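Local coordinates for Ice-binding protein (Colwellia, PDB 3WP9) that binds to the surface of ice crystals and inhibits their growth, and also restrains ice recrystallization, which may protect membranes from freezing injury, at residues 52-57 and 66-71; 56-61 and 72-77; 82-87 and 182-187; 93-98 and 111-116; 142-147 and 165-170. All blocks are in the same frame, centred on the assembly; numbering follows the deposited sequence.

Contact 1: residues 52-57 and 66-71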
# COMPACT_ATOMS: atom_id res chain seq x y z
N THR A 52 11.82 9.21 7.64
CA THR A 52 12.93 8.70 8.49
C THR A 52 13.93 7.74 7.86
O THR A 52 15.03 7.59 8.41
CB THR A 52 12.42 8.03 9.74
OG1 THR A 52 11.69 6.85 9.33
CG2 THR A 52 11.58 9.06 10.58
N GLY A 53 13.60 7.06 6.77
CA GLY A 53 14.58 6.31 6.01
C GLY A 53 15.24 7.06 4.87
O GLY A 53 15.53 8.25 4.98
N ALA A 54 15.50 6.35 3.78
CA ALA A 54 16.21 6.89 2.64
C ALA A 54 15.18 7.31 1.62
O ALA A 54 14.07 6.74 1.57
CB ALA A 54 17.08 5.83 1.99
N MET A 55 15.57 8.27 0.80
CA MET A 55 14.75 8.74 -0.30
C MET A 55 15.59 8.56 -1.54
O MET A 55 16.69 9.17 -1.62
CB MET A 55 14.46 10.23 -0.08
CG MET A 55 13.51 10.82 -1.08
SD MET A 55 13.38 12.62 -0.81
CE MET A 55 12.51 12.67 0.72
N TYR A 56 15.12 7.72 -2.50
CA TYR A 56 15.83 7.42 -3.67
C TYR A 56 15.25 8.05 -4.87
O TYR A 56 14.01 7.93 -5.11
CB TYR A 56 15.78 5.89 -3.85
CG TYR A 56 16.63 5.18 -2.82
CD1 TYR A 56 18.02 5.22 -2.89
CD2 TYR A 56 16.03 4.51 -1.73
CE1 TYR A 56 18.81 4.59 -1.91
CE2 TYR A 56 16.79 3.84 -0.78
CZ TYR A 56 18.16 3.93 -0.86
OH TYR A 56 18.91 3.29 0.09
N THR A 57 16.12 8.62 -5.71
CA THR A 57 15.70 9.14 -7.03
C THR A 57 16.51 8.60 -8.19
O THR A 57 17.61 8.06 -7.98
CB THR A 57 15.68 10.70 -7.02
OG1 THR A 57 16.98 11.18 -6.66
CG2 THR A 57 14.77 11.23 -5.87
N CYS A 66 18.93 15.10 1.38
CA CYS A 66 18.90 13.67 1.69
C CYS A 66 18.72 12.72 0.50
O CYS A 66 19.02 11.53 0.61
CB CYS A 66 17.80 13.42 2.70
SG CYS A 66 16.15 13.56 1.90
N SER A 67 18.24 13.19 -0.66
CA SER A 67 17.93 12.18 -1.66
C SER A 67 19.20 11.55 -2.24
O SER A 67 20.27 12.20 -2.26
CB SER A 67 17.02 12.70 -2.77
OG SER A 67 17.64 13.74 -3.52
N ILE A 68 19.05 10.32 -2.74
CA ILE A 68 20.19 9.50 -3.19
C ILE A 68 19.96 9.09 -4.63
O ILE A 68 18.89 8.54 -5.00
CB ILE A 68 20.32 8.27 -2.30
CG1 ILE A 68 20.71 8.74 -0.88
CG2 ILE A 68 21.35 7.35 -2.95
CD1 ILE A 68 20.31 7.82 0.26
N ASN A 69 20.90 9.49 -5.47
CA ASN A 69 20.83 9.18 -6.90
C ASN A 69 21.14 7.68 -7.06
O ASN A 69 22.30 7.26 -6.97
CB ASN A 69 21.87 10.05 -7.64
CG ASN A 69 21.72 10.01 -9.14
OD1 ASN A 69 21.16 9.07 -9.69
ND2 ASN A 69 22.21 11.05 -9.83
N SER A 70 20.09 6.88 -7.22
CA SER A 70 20.22 5.42 -7.21
C SER A 70 19.27 4.79 -8.23
O SER A 70 18.38 4.01 -7.82
CB SER A 70 19.92 4.90 -5.80
OG SER A 70 20.61 3.71 -5.53
N PRO A 71 19.47 5.10 -9.54
CA PRO A 71 18.54 4.68 -10.60
C PRO A 71 18.44 3.19 -10.77
O PRO A 71 17.37 2.67 -11.09
CB PRO A 71 19.10 5.36 -11.85
CG PRO A 71 20.57 5.48 -11.56
CD PRO A 71 20.58 5.88 -10.10
O HOH W 1 17.84 9.70 1.90
O HOH W 2 18.13 13.66 -6.16
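At one end of the ten-stranded parallel sheet of this right-handed beta-helix, edge strand 67-69 pairs in parallel with strand 55-57, setting Tyr56 beside Ile68 and Thr57 beside Asn69. The two short strands are splayed by 36°. Ile68 N donates to Met55 O through a bent bond, Thr57 N donates to Ile68 O at 2.9 Å, and Ser70 N donates to Thr57 O at 2.8 Å. On the face carrying Tyr56 and Ile68, the two side chains run side by side in the same direction. Tyr56 CD1 touches Ile68 CB at 3.9 Å and Ser70 CB at 3.5 Å, while Ile68 CG2 lies near Tyr56 CE1 and Ile68 CD1 reaches Ala54 CB. On the other face, Met55 runs out extended and then bends at chi3 (-70°), which leaves Met55 CE 3.9 Å from Cys66 SG, the sulfur that forms the disulfide with Cys48. Thr57 CG2 meets Ser67 CB nearby, and the Thr57 side chain is about 7 Å from that of Thr40, an ice-binding site inferred by similarity. A water donates to both Thr57 OG1 (2.8 Å) and Ser67 OG (2.7 Å), spanning two hydroxyls too far apart to bond directly. Ser67 OG is also hydrogen-bonded to Pro63 O, and Asp59 O lies close to Thr57 OG1. The end strand is thus held in three ways: by backbone bonds, by an apolar patch on one face, and by sulfur packing and a water bridge on the other.

Contact 2: residues 56-61 and 72-77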
# COMPACT_ATOMS: atom_id res chain seq x y z
N TYR A 56 15.12 7.72 -2.50
CA TYR A 56 15.83 7.42 -3.67
C TYR A 56 15.25 8.05 -4.87
O TYR A 56 14.01 7.93 -5.11
CB TYR A 56 15.78 5.89 -3.85
CG TYR A 56 16.63 5.18 -2.82
CD1 TYR A 56 18.02 5.22 -2.89
CD2 TYR A 56 16.03 4.51 -1.73
CE1 TYR A 56 18.81 4.59 -1.91
CE2 TYR A 56 16.79 3.84 -0.78
CZ TYR A 56 18.16 3.93 -0.86
OH TYR A 56 18.91 3.29 0.09
N THR A 57 16.12 8.62 -5.71
CA THR A 57 15.70 9.14 -7.03
C THR A 57 16.51 8.60 -8.19
O THR A 57 17.61 8.06 -7.98
CB THR A 57 15.68 10.70 -7.02
OG1 THR A 57 16.98 11.18 -6.66
CG2 THR A 57 14.77 11.23 -5.87
N VAL A 58 15.97 8.74 -9.41
CA VAL A 58 16.68 8.33 -10.58
C VAL A 58 17.84 9.28 -10.94
O VAL A 58 18.70 8.91 -11.74
CB VAL A 58 15.76 8.16 -11.76
CG1 VAL A 58 14.64 7.24 -11.38
CG2 VAL A 58 15.16 9.49 -12.29
N ASP A 59 17.90 10.49 -10.35
CA ASP A 59 18.82 11.50 -10.83
C ASP A 59 19.16 12.37 -9.65
O ASP A 59 18.98 11.94 -8.48
CB ASP A 59 18.20 12.27 -12.03
CG ASP A 59 16.87 12.94 -11.69
OD1 ASP A 59 16.52 13.09 -10.51
OD2 ASP A 59 16.16 13.36 -12.64
N SER A 60 19.70 13.56 -9.88
CA SER A 60 20.11 14.30 -8.71
C SER A 60 19.15 15.49 -8.53
O SER A 60 19.49 16.45 -7.80
CB SER A 60 21.55 14.76 -8.90
OG SER A 60 21.58 15.53 -10.10
N ALA A 61 17.96 15.39 -9.13
CA ALA A 61 16.94 16.46 -9.10
C ALA A 61 15.92 16.40 -7.92
O ALA A 61 15.00 17.23 -7.82
CB ALA A 61 16.20 16.51 -10.44
N TYR A 72 19.56 2.47 -10.53
CA TYR A 72 19.45 1.01 -10.72
C TYR A 72 18.64 0.23 -9.63
O TYR A 72 17.82 -0.65 -9.94
CB TYR A 72 20.83 0.42 -11.02
CG TYR A 72 20.67 -0.96 -11.59
CD1 TYR A 72 20.23 -1.14 -12.93
CD2 TYR A 72 20.92 -2.09 -10.81
CE1 TYR A 72 20.07 -2.42 -13.48
CE2 TYR A 72 20.77 -3.35 -11.34
CZ TYR A 72 20.34 -3.52 -12.64
OH TYR A 72 20.16 -4.77 -13.15
N LEU A 73 18.88 0.57 -8.36
CA LEU A 73 18.11 0.07 -7.24
C LEU A 73 16.63 0.33 -7.51
O LEU A 73 15.78 -0.53 -7.27
CB LEU A 73 18.50 0.77 -5.95
CG LEU A 73 17.59 0.47 -4.77
CD1 LEU A 73 17.19 -1.00 -4.57
CD2 LEU A 73 18.12 1.01 -3.44
N LEU A 74 16.35 1.52 -8.06
CA LEU A 74 14.94 1.87 -8.29
C LEU A 74 14.32 1.11 -9.43
O LEU A 74 13.17 0.73 -9.37
CB LEU A 74 14.81 3.36 -8.54
CG LEU A 74 14.77 4.16 -7.24
CD1 LEU A 74 15.11 5.60 -7.62
CD2 LEU A 74 13.51 4.08 -6.39
N GLU A 75 15.10 0.87 -10.46
CA GLU A 75 14.67 0.08 -11.59
C GLU A 75 14.29 -1.33 -11.16
O GLU A 75 13.25 -1.83 -11.59
CB GLU A 75 15.81 -0.02 -12.58
CG GLU A 75 15.32 -0.60 -13.91
CD GLU A 75 16.45 -0.73 -14.92
OE1 GLU A 75 17.49 -0.03 -14.79
OE2 GLU A 75 16.27 -1.53 -15.86
N LEU A 76 15.12 -1.94 -10.30
CA LEU A 76 14.83 -3.26 -9.75
C LEU A 76 13.55 -3.21 -8.91
O LEU A 76 12.68 -4.03 -9.18
CB LEU A 76 15.98 -3.82 -8.90
CG LEU A 76 17.29 -4.09 -9.65
CD1 LEU A 76 18.34 -4.58 -8.64
CD2 LEU A 76 17.02 -5.06 -10.77
N ALA A 77 13.46 -2.29 -7.93
CA ALA A 77 12.23 -2.13 -7.12
C ALA A 77 10.98 -1.97 -7.95
O ALA A 77 9.93 -2.65 -7.69
CB ALA A 77 12.32 -0.94 -6.17
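Tyr56 turns one ring face to Leu73 where helix 71-89 begins to run along the parallel sheet of the beta-helix. The two side chains cross at a slant: Leu73 CD2 stands 4.0 Å from the centroid of the Tyr56 ring, 14° off the normal, a CH-pi contact shifted toward the rim, with CZ the nearest ring atom. Leu74, one residue on, reaches the base of the tyrosine side chain. Its CD1 is 3.8 Å from Tyr56 CB, and CG and CD2 of Leu74 pack against the same carbon. Val58 crosses the Leu74 side chain at about a right angle, with Val58 CG1 4.1 Å from Leu74 CD1. Phe14 and Leu17 of strand 14-18 touch Leu74 as well, so this helix side chain packs down on the sheet. Beyond Val58 the chain makes an Asx turn in which Ala61 N donates to Asp59 OD1 at 3.0 Å, while Asp59 OD2 is hydrogen-bonded to Thr40 OG1, a site assigned to ice binding by similarity. At the closest approach between helix and strand, Leu74 CD1 rests 3.4 Å from the carbonyl carbon, C, of Thr57.

Contact 3: residues 82-87 and 182-187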
# COMPACT_ATOMS: atom_id res chain seq x y z
N GLY A 82 5.98 -4.53 -10.16
CA GLY A 82 5.05 -5.02 -11.21
C GLY A 82 4.86 -6.53 -11.23
O GLY A 82 3.74 -7.00 -11.48
N ILE A 83 5.94 -7.26 -10.93
CA ILE A 83 5.88 -8.69 -10.73
C ILE A 83 4.93 -9.02 -9.57
O ILE A 83 4.09 -9.91 -9.70
CB ILE A 83 7.33 -9.28 -10.48
CG1 ILE A 83 8.16 -9.12 -11.77
CG2 ILE A 83 7.25 -10.71 -9.93
CD1 ILE A 83 9.67 -9.12 -11.58
N ALA A 84 5.06 -8.30 -8.44
CA ALA A 84 4.13 -8.49 -7.28
C ALA A 84 2.69 -8.28 -7.61
O ALA A 84 1.79 -9.09 -7.22
CB ALA A 84 4.54 -7.66 -6.09
N TYR A 85 2.43 -7.21 -8.34
CA TYR A 85 1.08 -6.90 -8.71
C TYR A 85 0.53 -8.07 -9.55
O TYR A 85 -0.58 -8.53 -9.34
CB TYR A 85 1.08 -5.55 -9.53
CG TYR A 85 -0.32 -5.23 -10.05
CD1 TYR A 85 -1.12 -4.35 -9.38
CD2 TYR A 85 -0.85 -5.86 -11.15
CE1 TYR A 85 -2.42 -4.08 -9.80
CE2 TYR A 85 -2.15 -5.61 -11.58
CZ TYR A 85 -2.93 -4.70 -10.92
OH TYR A 85 -4.21 -4.47 -11.33
N ASN A 86 1.30 -8.58 -10.53
CA ASN A 86 0.74 -9.60 -11.38
C ASN A 86 0.61 -10.96 -10.66
O ASN A 86 -0.34 -11.71 -10.90
CB ASN A 86 1.59 -9.77 -12.64
CG ASN A 86 1.45 -8.65 -13.61
OD1 ASN A 86 0.35 -8.08 -13.81
ND2 ASN A 86 2.58 -8.36 -14.31
N ASP A 87 1.52 -11.21 -9.74
CA ASP A 87 1.50 -12.42 -8.91
C ASP A 87 0.18 -12.41 -8.09
O ASP A 87 -0.64 -13.34 -8.13
CB ASP A 87 2.72 -12.43 -7.98
CG ASP A 87 2.71 -13.57 -7.05
OD1 ASP A 87 2.02 -14.57 -7.39
OD2 ASP A 87 3.41 -13.52 -6.03
N ILE A 182 -0.52 -4.21 2.13
CA ILE A 182 0.35 -3.88 1.03
C ILE A 182 -0.56 -3.47 -0.10
O ILE A 182 -1.33 -4.24 -0.59
CB ILE A 182 1.23 -5.13 0.66
CG1 ILE A 182 2.03 -5.65 1.93
CG2 ILE A 182 2.14 -4.83 -0.55
CD1 ILE A 182 3.02 -4.72 2.53
N VAL A 183 -0.47 -2.20 -0.56
CA VAL A 183 -1.30 -1.74 -1.68
C VAL A 183 -0.47 -1.77 -2.95
O VAL A 183 0.56 -1.04 -3.08
CB VAL A 183 -1.81 -0.32 -1.44
CG1 VAL A 183 -2.83 0.11 -2.49
CG2 VAL A 183 -2.49 -0.27 -0.06
N LEU A 184 -0.87 -2.70 -3.79
CA LEU A 184 -0.30 -2.87 -5.20
C LEU A 184 -1.32 -2.26 -6.13
O LEU A 184 -2.31 -2.86 -6.55
CB LEU A 184 -0.06 -4.35 -5.52
CG LEU A 184 1.09 -4.85 -4.64
CD1 LEU A 184 0.86 -6.35 -4.52
CD2 LEU A 184 2.46 -4.50 -5.25
N SER A 185 -1.20 -0.95 -6.35
CA SER A 185 -2.20 -0.22 -7.17
C SER A 185 -1.69 -0.10 -8.60
O SER A 185 -0.53 0.26 -8.79
CB SER A 185 -2.38 1.24 -6.65
OG SER A 185 -3.38 1.88 -7.42
N LYS A 186 -2.56 -0.33 -9.53
CA LYS A 186 -2.18 -0.18 -10.95
C LYS A 186 -2.05 1.28 -11.31
O LYS A 186 -1.37 1.65 -12.31
CB LYS A 186 -3.21 -0.89 -11.82
CG LYS A 186 -2.90 -0.80 -13.34
CD LYS A 186 -2.40 -2.10 -13.94
CE LYS A 186 -0.97 -2.34 -13.50
NZ LYS A 186 -0.10 -3.20 -14.40
N THR A 187 -2.83 2.11 -10.63
CA THR A 187 -2.72 3.55 -10.93
C THR A 187 -2.30 4.29 -9.66
O THR A 187 -1.18 3.97 -9.11
CB THR A 187 -3.99 4.21 -11.59
OG1 THR A 187 -5.11 4.18 -10.74
CG2 THR A 187 -4.42 3.47 -12.92
O HOH W 3 2.10 -4.90 -12.96
O HOH W 4 -0.66 -5.69 -14.89
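Apolar packing joins Ala84 and Leu184 where helix 71-89 crosses strand 182-185 of the beta-helix sheet, at 94° and 8.5 Å between the axes of the short segments. Ala84 CB meets Leu184 CD2 at 3.9 Å, and Leu184 CB lies beside Tyr85 CD1. Aromatic contacts centre on Tyr85. The edge of its ring meets the backbone of Leu184, with Leu184 O 3.4 Å from Tyr85 CD1. Over one face, offset toward the rim, comes Lys186, its chain bent at chi2 and chi3 and crossing the tyrosine at about a right angle. Lys186 CE is 4.1 Å from the Tyr85 ring centroid as a CH-pi contact, and Lys186 NZ sits 4.6 Å from it, 26° off the normal, as a cation-pi contact. Polar links pass through water: one molecule joins Lys186 NZ to Gly82 O, a second joins NZ to Asn86 OD1. Tyr85 OH is hydrogen-bonded to Gln166 NE2 of the neighbouring strand, and Lys186 NZ has a weak hydrogen bond to Gln204 OE1. The ammonium group thus has both a pi face and two waters tied to helix acceptors as partners, which would be expected to spread its charge.

Contact 4: residues 93-98 and 111-116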
# COMPACT_ATOMS: atom_id res chain seq x y z
N PRO A 93 -7.40 -20.88 -6.30
CA PRO A 93 -8.74 -20.37 -6.69
C PRO A 93 -9.08 -19.17 -5.77
O PRO A 93 -8.45 -19.05 -4.71
CB PRO A 93 -9.68 -21.56 -6.36
CG PRO A 93 -8.93 -22.34 -5.31
CD PRO A 93 -7.45 -22.14 -5.52
N ALA A 94 -10.06 -18.36 -6.17
CA ALA A 94 -10.68 -17.42 -5.20
C ALA A 94 -11.55 -18.18 -4.25
O ALA A 94 -12.38 -19.00 -4.66
CB ALA A 94 -11.52 -16.36 -5.89
N ASP A 95 -11.40 -17.88 -2.96
CA ASP A 95 -12.23 -18.43 -1.89
C ASP A 95 -13.59 -17.77 -1.79
O ASP A 95 -14.56 -18.43 -1.45
CB ASP A 95 -11.54 -18.27 -0.58
CG ASP A 95 -10.33 -19.13 -0.45
OD1 ASP A 95 -10.49 -20.33 -0.17
OD2 ASP A 95 -9.20 -18.62 -0.58
N HIS A 96 -13.68 -16.46 -2.08
CA HIS A 96 -14.93 -15.71 -2.12
C HIS A 96 -14.91 -14.78 -3.30
O HIS A 96 -13.88 -14.17 -3.62
CB HIS A 96 -15.15 -14.92 -0.82
CG HIS A 96 -15.00 -15.76 0.43
ND1 HIS A 96 -13.78 -15.96 1.05
CD2 HIS A 96 -15.91 -16.45 1.15
CE1 HIS A 96 -13.94 -16.77 2.09
NE2 HIS A 96 -15.23 -17.05 2.19
N THR A 97 -16.06 -14.65 -3.92
CA THR A 97 -16.19 -13.78 -5.05
C THR A 97 -17.36 -12.86 -4.82
O THR A 97 -18.47 -13.32 -4.44
CB THR A 97 -16.35 -14.60 -6.36
OG1 THR A 97 -17.58 -15.32 -6.28
CG2 THR A 97 -15.23 -15.59 -6.47
N GLU A 98 -17.15 -11.56 -5.02
CA GLU A 98 -18.24 -10.56 -4.96
C GLU A 98 -18.84 -10.46 -3.52
O GLU A 98 -20.00 -10.20 -3.36
CB GLU A 98 -19.39 -10.83 -5.97
CG GLU A 98 -19.01 -11.18 -7.42
CD GLU A 98 -18.04 -10.25 -8.15
OE1 GLU A 98 -17.54 -9.22 -7.66
OE2 GLU A 98 -17.68 -10.58 -9.28
N PRO A 111 -8.58 -15.68 6.40
CA PRO A 111 -7.46 -15.77 5.42
C PRO A 111 -7.98 -16.42 4.14
O PRO A 111 -8.88 -17.28 4.19
CB PRO A 111 -6.42 -16.60 6.14
CG PRO A 111 -6.75 -16.39 7.61
CD PRO A 111 -8.23 -16.45 7.59
N GLY A 112 -7.51 -15.98 3.00
CA GLY A 112 -8.08 -16.48 1.76
C GLY A 112 -7.81 -15.54 0.62
O GLY A 112 -7.25 -14.44 0.82
N VAL A 113 -8.21 -15.98 -0.57
CA VAL A 113 -8.21 -15.14 -1.78
C VAL A 113 -9.60 -14.63 -2.03
O VAL A 113 -10.58 -15.37 -2.10
CB VAL A 113 -7.59 -15.93 -3.03
CG1 VAL A 113 -7.70 -15.08 -4.31
CG2 VAL A 113 -6.12 -16.33 -2.74
N TYR A 114 -9.75 -13.29 -2.10
CA TYR A 114 -11.02 -12.66 -2.32
C TYR A 114 -10.95 -11.93 -3.63
O TYR A 114 -9.96 -11.23 -3.89
CB TYR A 114 -11.31 -11.64 -1.18
CG TYR A 114 -11.51 -12.30 0.18
CD1 TYR A 114 -10.42 -12.73 0.91
CD2 TYR A 114 -12.79 -12.43 0.73
CE1 TYR A 114 -10.59 -13.34 2.18
CE2 TYR A 114 -12.97 -13.03 2.01
CZ TYR A 114 -11.86 -13.49 2.69
OH TYR A 114 -11.99 -14.09 3.97
N LYS A 115 -12.00 -12.02 -4.38
CA LYS A 115 -12.03 -11.39 -5.69
C LYS A 115 -13.31 -10.61 -5.90
O LYS A 115 -14.42 -11.09 -5.61
CB LYS A 115 -11.86 -12.48 -6.77
CG LYS A 115 -12.01 -11.90 -8.18
CD LYS A 115 -11.87 -12.95 -9.28
CE LYS A 115 -10.45 -13.47 -9.31
NZ LYS A 115 -9.52 -12.39 -9.78
N TRP A 116 -13.16 -9.41 -6.48
CA TRP A 116 -14.29 -8.60 -6.82
C TRP A 116 -14.08 -8.13 -8.24
O TRP A 116 -12.98 -7.65 -8.57
CB TRP A 116 -14.39 -7.34 -5.94
CG TRP A 116 -14.78 -7.66 -4.50
CD1 TRP A 116 -16.06 -7.70 -3.98
CD2 TRP A 116 -13.89 -7.96 -3.45
NE1 TRP A 116 -16.00 -8.02 -2.62
CE2 TRP A 116 -14.69 -8.17 -2.28
CE3 TRP A 116 -12.50 -8.06 -3.36
CZ2 TRP A 116 -14.11 -8.47 -1.06
CZ3 TRP A 116 -11.92 -8.39 -2.13
CH2 TRP A 116 -12.75 -8.59 -0.99
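Val113 O is gripped by two successive backbone amides, Asp95 N at 2.8 Å and His96 N at 3.3 Å, where strand 96-97 adds itself to strand 112-116 at the far edge of the ten-stranded parallel sheet of the beta-helix. The first of these bonds is bent, the second straighter. Asp95 answers with its side chain: OD2 accepts from Val113 N at 2.8 Å through its anti lone pair, at 173° about the hydrogen, so Val113 is held at both its N and its O by residues 95 and 96. The parallel ladder then continues with Lys115 N to His96 O and Glu98 N to Lys115 O. His96 and Tyr114 project from the same face, side by side and pointing the same way. Their rings are nearly parallel, with planes at 17° and centroids 4.7 Å apart, but slid so far that they barely overlap, and ND1 of His96 comes 3.2 Å from CE2 of Tyr114. On the other side, Ala94 CB sits by Lys115 CB and by Val113 CG1. Trp116 presents a ring face to the backbone N of Glu98; its NE1 is hydrogen-bonded to Leu99 O, and its side chain packs on Met138 and Ile140 of strand 136-140, the next strand inward. The Glu98 side chain is bent at chi2 (-51°). Its OE2 is hydrogen-bonded to Ser117 OG, while Glu98 OE1 lies 3.4 Å from Trp116 CA.

Contact 5: residues 142-147 and 165-170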
# COMPACT_ATOMS: atom_id res chain seq x y z
N GLY A 142 -11.98 -3.01 -9.80
CA GLY A 142 -12.41 -1.63 -9.76
C GLY A 142 -11.45 -0.80 -8.86
O GLY A 142 -10.23 -1.06 -8.76
N ASN A 143 -12.03 0.21 -8.17
CA ASN A 143 -11.23 1.08 -7.32
C ASN A 143 -11.48 0.63 -5.90
O ASN A 143 -12.51 -0.00 -5.64
CB ASN A 143 -11.78 2.49 -7.41
CG ASN A 143 -11.82 2.98 -8.87
OD1 ASN A 143 -10.82 2.87 -9.57
ND2 ASN A 143 -12.97 3.41 -9.33
N LEU A 144 -10.52 0.94 -5.08
CA LEU A 144 -10.61 0.67 -3.59
C LEU A 144 -10.80 2.03 -2.89
O LEU A 144 -9.92 2.88 -2.99
CB LEU A 144 -9.41 -0.06 -3.13
CG LEU A 144 -9.32 -0.19 -1.59
CD1 LEU A 144 -10.58 -0.96 -1.09
CD2 LEU A 144 -7.92 -0.84 -1.25
N ASN A 145 -11.94 2.18 -2.21
CA ASN A 145 -12.27 3.42 -1.46
C ASN A 145 -12.45 3.09 0.04
O ASN A 145 -13.21 2.19 0.36
CB ASN A 145 -13.54 4.10 -1.98
CG ASN A 145 -13.23 5.07 -3.10
OD1 ASN A 145 -12.78 6.26 -2.86
ND2 ASN A 145 -13.47 4.62 -4.30
N GLN A 146 -11.75 3.82 0.91
CA GLN A 146 -12.02 3.69 2.38
C GLN A 146 -12.67 5.03 2.82
O GLN A 146 -12.13 6.13 2.56
CB GLN A 146 -10.73 3.45 3.10
CG GLN A 146 -10.98 3.29 4.62
CD GLN A 146 -9.74 2.98 5.35
OE1 GLN A 146 -8.64 3.46 5.03
NE2 GLN A 146 -9.88 2.12 6.42
N ALA A 147 -13.78 4.93 3.51
CA ALA A 147 -14.53 6.11 3.99
C ALA A 147 -13.81 6.80 5.15
O ALA A 147 -12.95 6.21 5.85
CB ALA A 147 -15.95 5.77 4.37
N TRP A 165 -3.43 -5.97 -1.26
CA TRP A 165 -4.56 -5.34 -1.95
C TRP A 165 -4.08 -5.07 -3.36
O TRP A 165 -3.19 -4.23 -3.58
CB TRP A 165 -4.95 -4.01 -1.33
CG TRP A 165 -5.29 -4.08 0.19
CD1 TRP A 165 -4.44 -3.96 1.22
CD2 TRP A 165 -6.60 -4.16 0.71
NE1 TRP A 165 -5.15 -3.98 2.41
CE2 TRP A 165 -6.48 -4.10 2.11
CE3 TRP A 165 -7.87 -4.27 0.13
CZ2 TRP A 165 -7.60 -4.17 2.94
CZ3 TRP A 165 -8.95 -4.31 0.91
CH2 TRP A 165 -8.82 -4.27 2.34
N GLN A 166 -4.61 -5.86 -4.26
CA GLN A 166 -4.30 -5.70 -5.71
C GLN A 166 -5.47 -4.94 -6.33
O GLN A 166 -6.57 -5.43 -6.43
CB GLN A 166 -4.10 -7.12 -6.33
CG GLN A 166 -3.97 -7.07 -7.87
CD GLN A 166 -5.29 -7.29 -8.58
OE1 GLN A 166 -6.04 -8.28 -8.29
NE2 GLN A 166 -5.57 -6.44 -9.53
N VAL A 167 -5.19 -3.69 -6.75
CA VAL A 167 -6.27 -2.77 -7.15
C VAL A 167 -5.95 -2.33 -8.58
O VAL A 167 -4.95 -1.68 -8.87
CB VAL A 167 -6.31 -1.54 -6.21
CG1 VAL A 167 -7.46 -0.64 -6.59
CG2 VAL A 167 -6.41 -2.03 -4.70
N ALA A 168 -6.84 -2.73 -9.45
CA ALA A 168 -6.65 -2.39 -10.88
C ALA A 168 -7.02 -0.96 -11.22
O ALA A 168 -6.54 -0.45 -12.25
CB ALA A 168 -7.43 -3.42 -11.73
N GLY A 169 -7.87 -0.30 -10.39
CA GLY A 169 -8.22 1.12 -10.48
C GLY A 169 -7.34 1.97 -9.64
O GLY A 169 -6.10 1.81 -9.66
N TYR A 170 -7.93 2.96 -8.93
CA TYR A 170 -7.12 3.74 -7.99
C TYR A 170 -7.48 3.21 -6.58
O TYR A 170 -8.47 2.58 -6.38
CB TYR A 170 -7.43 5.23 -8.04
CG TYR A 170 -8.92 5.57 -7.79
CD1 TYR A 170 -9.43 5.57 -6.48
CD2 TYR A 170 -9.80 5.86 -8.81
CE1 TYR A 170 -10.75 5.86 -6.22
CE2 TYR A 170 -11.15 6.14 -8.59
CZ TYR A 170 -11.67 6.14 -7.30
OH TYR A 170 -13.04 6.35 -7.00
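Asn143 lies over one face of Tyr170 at a turn of the beta-helix, where the chain passes from strand 163-167 toward strand 171-173. From the backbone outward, Asn143 CB stands 3.7 Å from the Tyr170 ring centroid, 13° off the normal, as a CH-pi contact. Asn143 CG follows, 3.2 Å from Tyr170 CE2, with the amide stacked on the ring, planes 12° apart. At the tip, ND2 lies near CE2 and CZ of the ring and OD1 near CD2; Asn143 OD1 also accepts from Tyr170 N at 3.0 Å and passes close to Gly169 CA. The backbones also bond, Gly169 N to Gly142 O and Leu144 N to Tyr170 O (2.9 Å). The far end of the tyrosine is caught by Asn145, whose ND2 donates to Tyr170 OH at 3.2 Å in the plane of its own amide, which is turned 82° from the ring. Leu144 packs against Val167 and Trp165, its CB against Val167 CG2 and its CD2 3.7 Å from Trp165 CE3, crossing both side chains at about a right angle. The contact thus spans a corner between two sheets: strand 144-146 lies between 120-122 and 171-173, strand 163-167 between 136-140 and 182-185, and helix 71-89 comes against Gln166 and Ala168.

How the contacts relate
Contacts 1 and 4 close the two ends of the ten-stranded sheet, about 37 Å apart centre to centre, on opposite sides of the chain's centre. Contacts 1 and 2 share Tyr56 and Thr57, with centres about 8 Å apart, the second turning from the sheet edge to helix 71-89. The same helix continues to contact 3, its centre about 19 Å from that of contact 2. Contact 5, about 11 Å from contact 3 between centres, touches it: Leu184 N and Trp165 O are 2.8 Å apart, a probable hydrogen bond between adjacent strands. The centres of contacts 4 and 5 are about 15 Å apart, without touching. Contacts 1 and 2 approach Thr40, one of the residues assigned to ice binding by similarity; the others lie away from the assigned sites.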